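Local coordinates for beta-galacturonidase (Eisenbergiella tayi, PDB 6NCW), which hydrolyses beta-galacturonides as a glycoside hydrolase family 2 enzyme, at residues A[338-341]-A[342-345]; A[162-165]-A[166-169]. All coordinates share one frame; numbering follows the deposited sequence.

Contact 1: A[338-341]-A[342-345]; sequences GLSE and ENMR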
loop_
_atom_site.group_PDB
_atom_site.type_symbol
_atom_site.label_atom_id
_atom_site.label_comp_id
_atom_site.label_asym_id
_atom_site.label_seq_id
_atom_site.Cartn_x
_atom_site.Cartn_y
_atom_site.Cartn_z
ATOM N N GLY A 338 -7.307 24.702 -19.804
ATOM C CA GLY A 338 -8.683 24.231 -19.849
ATOM C C GLY A 338 -9.729 25.303 -19.639
ATOM O O GLY A 338 -10.832 25.005 -19.169
ATOM N N LEU A 339 -9.408 26.554 -19.945
ATOM C CA LEU A 339 -10.310 27.645 -19.612
ATOM C C LEU A 339 -11.418 27.719 -20.653
ATOM O O LEU A 339 -11.152 27.715 -21.861
ATOM C CB LEU A 339 -9.547 28.965 -19.514
ATOM C CG LEU A 339 -8.489 28.964 -18.395
ATOM C CD1 LEU A 339 -7.603 30.188 -18.468
ATOM C CD2 LEU A 339 -9.133 28.863 -17.013
ATOM N N SER A 340 -12.661 27.757 -20.178
ATOM C CA SER A 340 -13.811 27.901 -21.052
ATOM C C SER A 340 -13.836 29.294 -21.687
ATOM O O SER A 340 -13.114 30.219 -21.286
ATOM C CB SER A 340 -15.103 27.664 -20.272
ATOM O OG SER A 340 -15.242 28.652 -19.245
ATOM N N GLU A 341 -14.690 29.431 -22.702
ATOM C CA GLU A 341 -14.949 30.741 -23.284
ATOM C C GLU A 341 -15.364 31.746 -22.207
ATOM O O GLU A 341 -14.855 32.877 -22.167
ATOM C CB GLU A 341 -16.024 30.609 -24.370
ATOM C CG GLU A 341 -16.293 31.900 -25.092
ATOM C CD GLU A 341 -17.456 31.815 -26.080
ATOM O OE1 GLU A 341 -17.966 30.702 -26.359
ATOM O OE2 GLU A 341 -17.850 32.887 -26.584
ATOM N N GLU A 342 -16.259 31.334 -21.301
ATOM C CA GLU A 342 -16.664 32.206 -20.200
ATOM C C GLU A 342 -15.490 32.538 -19.281
ATOM O O GLU A 342 -15.360 33.682 -18.834
ATOM C CB GLU A 342 -17.806 31.563 -19.407
ATOM C CG GLU A 342 -18.170 32.313 -18.117
ATOM C CD GLU A 342 -19.302 31.642 -17.325
ATOM O OE1 GLU A 342 -20.455 32.111 -17.427
ATOM O OE2 GLU A 342 -19.046 30.641 -16.610
ATOM N N ASN A 343 -14.619 31.559 -18.989
ATOM C CA ASN A 343 -13.418 31.853 -18.200
ATOM C C ASN A 343 -12.553 32.900 -18.881
ATOM O O ASN A 343 -12.034 33.810 -18.229
ATOM C CB ASN A 343 -12.586 30.595 -17.969
ATOM C CG ASN A 343 -13.274 29.595 -17.072
ATOM O OD1 ASN A 343 -13.068 28.383 -17.203
ATOM N ND2 ASN A 343 -14.111 30.088 -16.168
ATOM N N MET A 344 -12.362 32.770 -20.189
ATOM C CA MET A 344 -11.502 33.669 -20.939
ATOM C C MET A 344 -12.084 35.067 -21.080
ATOM O O MET A 344 -11.369 35.979 -21.511
ATOM C CB MET A 344 -11.236 33.077 -22.330
ATOM C CG MET A 344 -10.580 31.703 -22.310
ATOM S SD MET A 344 -10.517 30.977 -23.960
ATOM C CE MET A 344 -9.273 32.033 -24.686
ATOM N N ARG A 345 -13.359 35.254 -20.758
ATOM C CA ARG A 345 -13.959 36.579 -20.756
ATOM C C ARG A 345 -13.870 37.267 -19.399
ATOM O O ARG A 345 -14.393 38.377 -19.248
ATOM C CB ARG A 345 -15.419 36.503 -21.192
ATOM C CG ARG A 345 -15.675 37.281 -22.460
ATOM C CD ARG A 345 -17.135 37.231 -22.841
ATOM N NE ARG A 345 -17.617 35.867 -22.811
ATOM C CZ ARG A 345 -17.816 35.116 -23.885
ATOM N NH1 ARG A 345 -17.589 35.597 -25.114
ATOM N NH2 ARG A 345 -18.265 33.877 -23.718
#
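The guanidinium of Arg345 has Glu341 O over one face and Glu341 OE2 at its edge, in plane, where a salt bridge closes one turn of a short helix begun by a capping box. That single carboxylate oxygen faces both terminal nitrogens: Glu341 OE2 lies 3.1 Å from Arg345 NH1 and makes a weaker bond to Arg345 NH2. Glu341 runs extended from a CG anti to its own nitrogen (chi1 -176°), alongside Arg345, whose bend at chi3 brings the guanidinium to the acid; the two planes stand 52° apart.

At the start of the helix, Ser340 is the N-cap: its OG accepts from Asn343 N at 3.0 Å. Asn343 returns the bond through its amide oxygen, Asn343 OD1 lying 3.1 Å from Ser340 N. The first full-turn backbone bond joins Met344 N to Ser340 O at 2.9 Å. On the buried side, Leu339 and Met344 both pack on Phe349 of helix 349-364. The turn follows strand 329-333 of the TIM barrel, just beyond Arg337, which binds galacturonate, and Gly338 is backbone-bonded to Asn377, another galacturonate-binding residue. Apolar packing across the turn brings Leu339 CB to 4.0 Å from Met344 CG.

Contact 2: A[162-165]-A[166-169]; sequences RKDG and WYGK
Tyr167 reaches back over the turn at 162-165, and its hydroxyl donates the one hydrogen bond between the two segments, Tyr167 OH to Asp164 OD1 at 2.5 Å. The bond uses the syn lone pair of OD1, which lies at the ring edge, in plane, while the carboxylate itself is turned 69° from the ring. Asp164 holds CG between its backbone nitrogen and carbonyl carbon (chi1 51°), which brings the acid within reach of the tyrosine hydroxyl.

Van der Waals contact comes from Arg162, which crosses the tyrosine at about a right angle and brings its CG to 3.5 Å from Tyr167 CD2, approaching the ring obliquely. The bend at chi2 carries its guanidinium onward to a salt bridge with Glu214 of strand 207-216, a strand whose Glu214 and Pro216 also touch Tyr167. Gly165 O sits at the ring edge, 3.5 Å from Tyr167 CD2.

Backbone bonds close the loop in both directions: Arg162 N to Gly165 O is 2.9 Å and Gly165 N to Arg162 O 3.0 Å. Trp166 points its side chain the other way, onto Pro159 and Leu161. Together these features make a two-residue beta hairpin with a type I turn, joining strands 150-162 and 165-176 in the immunoglobulin-like beta-sandwich.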
loop_
_atom_site.group_PDB
_atom_site.type_symbol
_atom_site.label_atom_id
_atom_site.label_comp_id
_atom_site.label_asym_id
_atom_site.label_seq_id
_atom_site.Cartn_x
_atom_site.Cartn_y
_atom_site.Cartn_z
ATOM N N ARG A 162 23.902 30.588 -41.193
ATOM C CA ARG A 162 24.032 31.008 -42.579
ATOM C C ARG A 162 24.763 29.937 -43.379
ATOM O O ARG A 162 25.326 28.987 -42.826
ATOM C CB ARG A 162 24.768 32.344 -42.673
ATOM C CG ARG A 162 24.084 33.487 -41.959
ATOM C CD ARG A 162 22.585 33.496 -42.214
ATOM N NE ARG A 162 21.944 34.717 -41.716
ATOM C CZ ARG A 162 20.649 34.815 -41.402
ATOM N NH1 ARG A 162 19.840 33.757 -41.509
ATOM N NH2 ARG A 162 20.165 35.971 -40.964
ATOM N N LYS A 163 24.750 30.103 -44.707
ATOM C CA LYS A 163 25.447 29.161 -45.582
ATOM C C LYS A 163 26.898 28.959 -45.165
ATOM O O LYS A 163 27.436 27.858 -45.304
ATOM C CB LYS A 163 25.376 29.631 -47.038
ATOM C CG LYS A 163 24.470 28.767 -47.923
ATOM C CD LYS A 163 24.282 29.356 -49.325
ATOM C CE LYS A 163 23.359 28.481 -50.181
ATOM N NZ LYS A 163 23.149 29.014 -51.562
ATOM N N ASP A 164 27.540 29.987 -44.619
ATOM C CA ASP A 164 28.950 29.900 -44.260
ATOM C C ASP A 164 29.186 29.688 -42.763
ATOM O O ASP A 164 30.338 29.731 -42.318
ATOM C CB ASP A 164 29.687 31.153 -44.747
ATOM C CG ASP A 164 28.997 32.439 -44.328
ATOM O OD1 ASP A 164 29.636 33.270 -43.637
ATOM O OD2 ASP A 164 27.807 32.610 -44.681
ATOM N N GLY A 165 28.135 29.447 -41.972
ATOM C CA GLY A 165 28.376 29.179 -40.572
ATOM C C GLY A 165 27.552 30.079 -39.678
ATOM O O GLY A 165 26.586 30.717 -40.115
ATOM N N TRP A 166 27.955 30.131 -38.413
ATOM C CA TRP A 166 27.143 30.750 -37.374
ATOM C C TRP A 166 27.369 32.255 -37.317
ATOM O O TRP A 166 28.511 32.723 -37.257
ATOM C CB TRP A 166 27.446 30.124 -36.009
ATOM C CG TRP A 166 26.881 28.735 -35.860
ATOM C CD1 TRP A 166 27.572 27.554 -35.871
ATOM C CD2 TRP A 166 25.493 28.384 -35.700
ATOM N NE1 TRP A 166 26.701 26.490 -35.719
ATOM C CE2 TRP A 166 25.422 26.974 -35.614
ATOM C CE3 TRP A 166 24.315 29.123 -35.612
ATOM C CZ2 TRP A 166 24.215 26.293 -35.439
ATOM C CZ3 TRP A 166 23.109 28.439 -35.453
ATOM C CH2 TRP A 166 23.074 27.040 -35.371
ATOM N N TYR A 167 26.268 32.998 -37.333
ATOM C CA TYR A 167 26.217 34.421 -37.042
ATOM C C TYR A 167 25.375 34.651 -35.786
ATOM O O TYR A 167 24.702 33.749 -35.280
ATOM C CB TYR A 167 25.657 35.197 -38.240
ATOM C CG TYR A 167 26.632 35.292 -39.402
ATOM C CD1 TYR A 167 27.201 36.514 -39.766
ATOM C CD2 TYR A 167 26.997 34.160 -40.123
ATOM C CE1 TYR A 167 28.100 36.604 -40.830
ATOM C CE2 TYR A 167 27.895 34.242 -41.184
ATOM C CZ TYR A 167 28.441 35.463 -41.532
ATOM O OH TYR A 167 29.331 35.536 -42.578
ATOM N N GLY A 168 25.431 35.866 -35.269
ATOM C CA GLY A 168 24.751 36.187 -34.029
ATOM C C GLY A 168 24.445 37.662 -33.944
ATOM O O GLY A 168 25.130 38.497 -34.541
ATOM N N LYS A 169 23.406 37.979 -33.179
ATOM C CA LYS A 169 22.936 39.332 -32.927
ATOM C C LYS A 169 22.599 39.448 -31.444
ATOM O O LYS A 169 22.013 38.528 -30.870
ATOM C CB LYS A 169 21.714 39.619 -33.815
ATOM C CG LYS A 169 20.916 40.850 -33.485
ATOM C CD LYS A 169 19.706 40.972 -34.415
ATOM C CE LYS A 169 18.629 39.947 -34.067
ATOM N NZ LYS A 169 17.284 40.312 -34.624
#

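In the fold
Contact 2 comes first along the chain, at the hairpin between strands 150-162 and 165-176, and contact 1 follows in the loop and short helix after strand 329-333. Their centres are 43 Å apart and their nearest atoms about 30 Å apart, and they share no sheet or helix. The hairpin belongs to the immunoglobulin-like beta-sandwich, in a three-stranded antiparallel sheet with 207-216; the helical turn belongs to the TIM barrel, whose parallel strands include 329-333 and 370-374. Contact 1 adjoins galacturonate-binding residues, whereas contact 2 lies far from the sugar-binding residues. The pair thus samples two domains of this glycoside hydrolase family 2 enzyme, one bearing sugar-binding residues and the other a beta-sandwich.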